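Local structure of pyroglutamyl-peptidase I (Fervidobacterium islandicum, 6LTQ) at the interface of chains A and B. The protein removes the N-terminal pyroglutamyl (pyrrolidone carboxyl) residue from peptides as a peptidase of a thermophilic, keratin-degrading bacterium. Coordinates in Å, arbitrary orientation; residue numbers count along the deposited sequence, not the author numbering. Chains: chain A/B, Pyroglutamyl-peptidase I.

The interface of chains A and B. Residues chain A 185-186, 188-189, 198-200, 202; chain B 88, 142-144, 200, 205.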
# COMPACT_ATOMS: atom_id res chain seq x y z
N PRO A 185 -12.77 -4.43 -12.97
CA PRO A 185 -13.41 -4.90 -11.72
C PRO A 185 -13.67 -6.41 -11.69
O PRO A 185 -13.52 -7.04 -10.63
CB PRO A 185 -14.72 -4.10 -11.67
CG PRO A 185 -14.38 -2.81 -12.47
CD PRO A 185 -13.49 -3.29 -13.58
N GLU A 186 -14.01 -7.02 -12.83
CA GLU A 186 -14.25 -8.46 -12.83
C GLU A 186 -12.96 -9.23 -12.50
O GLU A 186 -13.03 -10.36 -12.00
CB GLU A 186 -14.82 -8.91 -14.18
CG GLU A 186 -13.84 -8.80 -15.36
CD GLU A 186 -14.55 -8.83 -16.70
OE1 GLU A 186 -14.57 -9.92 -17.31
OE2 GLU A 186 -15.10 -7.79 -17.14
N VAL A 188 -10.73 -8.24 -10.23
CA VAL A 188 -10.54 -8.19 -8.79
C VAL A 188 -11.62 -9.01 -8.10
O VAL A 188 -11.36 -9.63 -7.06
CB VAL A 188 -10.53 -6.72 -8.29
CG1 VAL A 188 -10.44 -6.64 -6.76
CG2 VAL A 188 -9.36 -5.96 -8.91
N ALA A 189 -12.81 -9.05 -8.68
CA ALA A 189 -13.93 -9.76 -8.07
C ALA A 189 -13.64 -11.24 -7.87
O ALA A 189 -14.21 -11.87 -6.97
CB ALA A 189 -15.19 -9.57 -8.92
N LEU A 198 -7.87 -5.09 -4.12
CA LEU A 198 -7.06 -4.42 -5.12
C LEU A 198 -7.89 -3.35 -5.85
O LEU A 198 -9.09 -3.52 -6.00
CB LEU A 198 -6.56 -5.43 -6.15
CG LEU A 198 -5.33 -6.26 -5.72
CD1 LEU A 198 -5.00 -7.19 -6.84
CD2 LEU A 198 -4.15 -5.35 -5.41
N PRO A 199 -7.25 -2.31 -6.37
CA PRO A 199 -7.97 -1.30 -7.15
C PRO A 199 -8.39 -1.81 -8.53
O PRO A 199 -7.81 -2.76 -9.07
CB PRO A 199 -6.95 -0.16 -7.30
CG PRO A 199 -5.76 -0.51 -6.46
CD PRO A 199 -5.81 -2.00 -6.24
N SER A 200 -9.38 -1.14 -9.11
CA SER A 200 -9.86 -1.48 -10.44
C SER A 200 -10.39 -0.21 -11.11
O SER A 200 -10.53 0.84 -10.48
CB SER A 200 -10.94 -2.58 -10.39
OG SER A 200 -12.09 -2.12 -9.67
N THR A 202 -13.46 0.53 -14.35
CA THR A 202 -14.36 -0.11 -15.31
C THR A 202 -13.82 0.00 -16.74
O THR A 202 -13.12 0.95 -17.09
CB THR A 202 -15.77 0.51 -15.29
OG1 THR A 202 -15.71 1.87 -15.76
CG2 THR A 202 -16.43 0.40 -13.89
N ALA B 88 -10.95 0.44 -2.16
CA ALA B 88 -10.92 0.07 -3.58
C ALA B 88 -12.15 -0.67 -4.05
O ALA B 88 -12.34 -0.81 -5.27
CB ALA B 88 -9.70 -0.83 -3.86
N LYS B 142 -19.47 -9.70 -10.50
CA LYS B 142 -18.26 -9.08 -11.03
C LYS B 142 -17.96 -7.71 -10.43
O LYS B 142 -17.29 -6.89 -11.05
CB LYS B 142 -18.29 -8.97 -12.56
CG LYS B 142 -18.59 -10.30 -13.27
CD LYS B 142 -18.55 -10.08 -14.78
CE LYS B 142 -19.03 -11.31 -15.56
NZ LYS B 142 -18.15 -12.48 -15.34
N ILE B 143 -18.41 -7.46 -9.20
CA ILE B 143 -18.15 -6.22 -8.49
C ILE B 143 -17.21 -6.50 -7.31
O ILE B 143 -17.56 -7.27 -6.41
CB ILE B 143 -19.45 -5.56 -7.99
CG1 ILE B 143 -20.42 -5.35 -9.16
CG2 ILE B 143 -19.12 -4.24 -7.32
CD1 ILE B 143 -21.75 -4.59 -8.80
N PRO B 144 -16.04 -5.84 -7.24
CA PRO B 144 -15.16 -5.98 -6.06
C PRO B 144 -15.88 -5.56 -4.78
O PRO B 144 -16.49 -4.49 -4.71
CB PRO B 144 -14.00 -5.02 -6.37
CG PRO B 144 -13.99 -4.91 -7.85
CD PRO B 144 -15.44 -5.01 -8.29
N SER B 200 -10.48 4.23 -6.99
CA SER B 200 -11.80 4.82 -7.22
C SER B 200 -12.71 3.76 -7.82
O SER B 200 -12.28 2.67 -8.20
CB SER B 200 -11.71 6.06 -8.13
OG SER B 200 -11.19 5.71 -9.40
N LEU B 205 -20.88 1.96 -11.49
CA LEU B 205 -20.67 0.66 -10.86
C LEU B 205 -21.10 0.67 -9.39
O LEU B 205 -21.72 -0.30 -8.92
CB LEU B 205 -19.20 0.24 -11.00
CG LEU B 205 -18.92 -1.19 -10.51
CD1 LEU B 205 -19.77 -2.20 -11.29
CD2 LEU B 205 -17.43 -1.56 -10.62
O HOH W 1 -10.74 0.60 -7.16
O HOH W 2 -13.49 0.33 -9.63
O HOH W 3 -9.00 2.53 -8.89
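Where the two-fold brings the chains together, A:Ser200 and B:Ser200 run antiparallel in extended conformation (phi/psi -150°/171°) and form a beta bridge, while the helix 185-189 of chain A lies against the B:Lys142 to B:Pro144 loop. The bridge illustrates how water can stand in for direct bonds between backbones. Water 1 lies 2.9 Å from the amide N of A:Ser200 and also contacts the carbonyl oxygens of B:Ser200 and B:Ala88. Its counterpart, water 3, joins the N of B:Ser200 to the carbonyl O of A:Ser200, the latter at 2.8 Å. Water 2 bonds to the hydroxyl OG of A:Ser200, which chi1 of 62° sets between its own backbone N and carbonyl carbon, and links it to the B:Ser200 carbonyl.

Beside this wet seam the packing is apolar. The ring of B:Pro144 is the wedge: its CD meets CB of A:Pro185 at 3.6 Å, and its CG lies 3.5 Å from the A:Pro185 carbonyl O. On another flank, CB and CG of the same ring cross A:Val188 at about a right angle, CG1 of the valine being anti to its backbone N. An alanine in place of B:Pro144 would probably loosen the fit against A:Pro185 and A:Val188, since the CG and CD contacts would go. B:Leu205, with CG anti to its backbone N, sends CD2 obliquely to CG of A:Pro185 at 3.8 Å and slides past CG2 of A:Thr202 in the opposite direction. Farther along helix 185-189, CB of A:Ala189 rests on the backbone of B:Lys142, whose poorly ordered side chain runs by CB of A:Glu186; the opposite charges may attract weakly, without contact.

The patch thus joins helix 185-189 and the 198-202 loop of chain A to the loop leading into strand 145-148 and the start of helix 203-215 of chain B, one part of a two-fold symmetric interface in the deposited four-chain assembly; the structure alone does not show whether this pairing is used in solution.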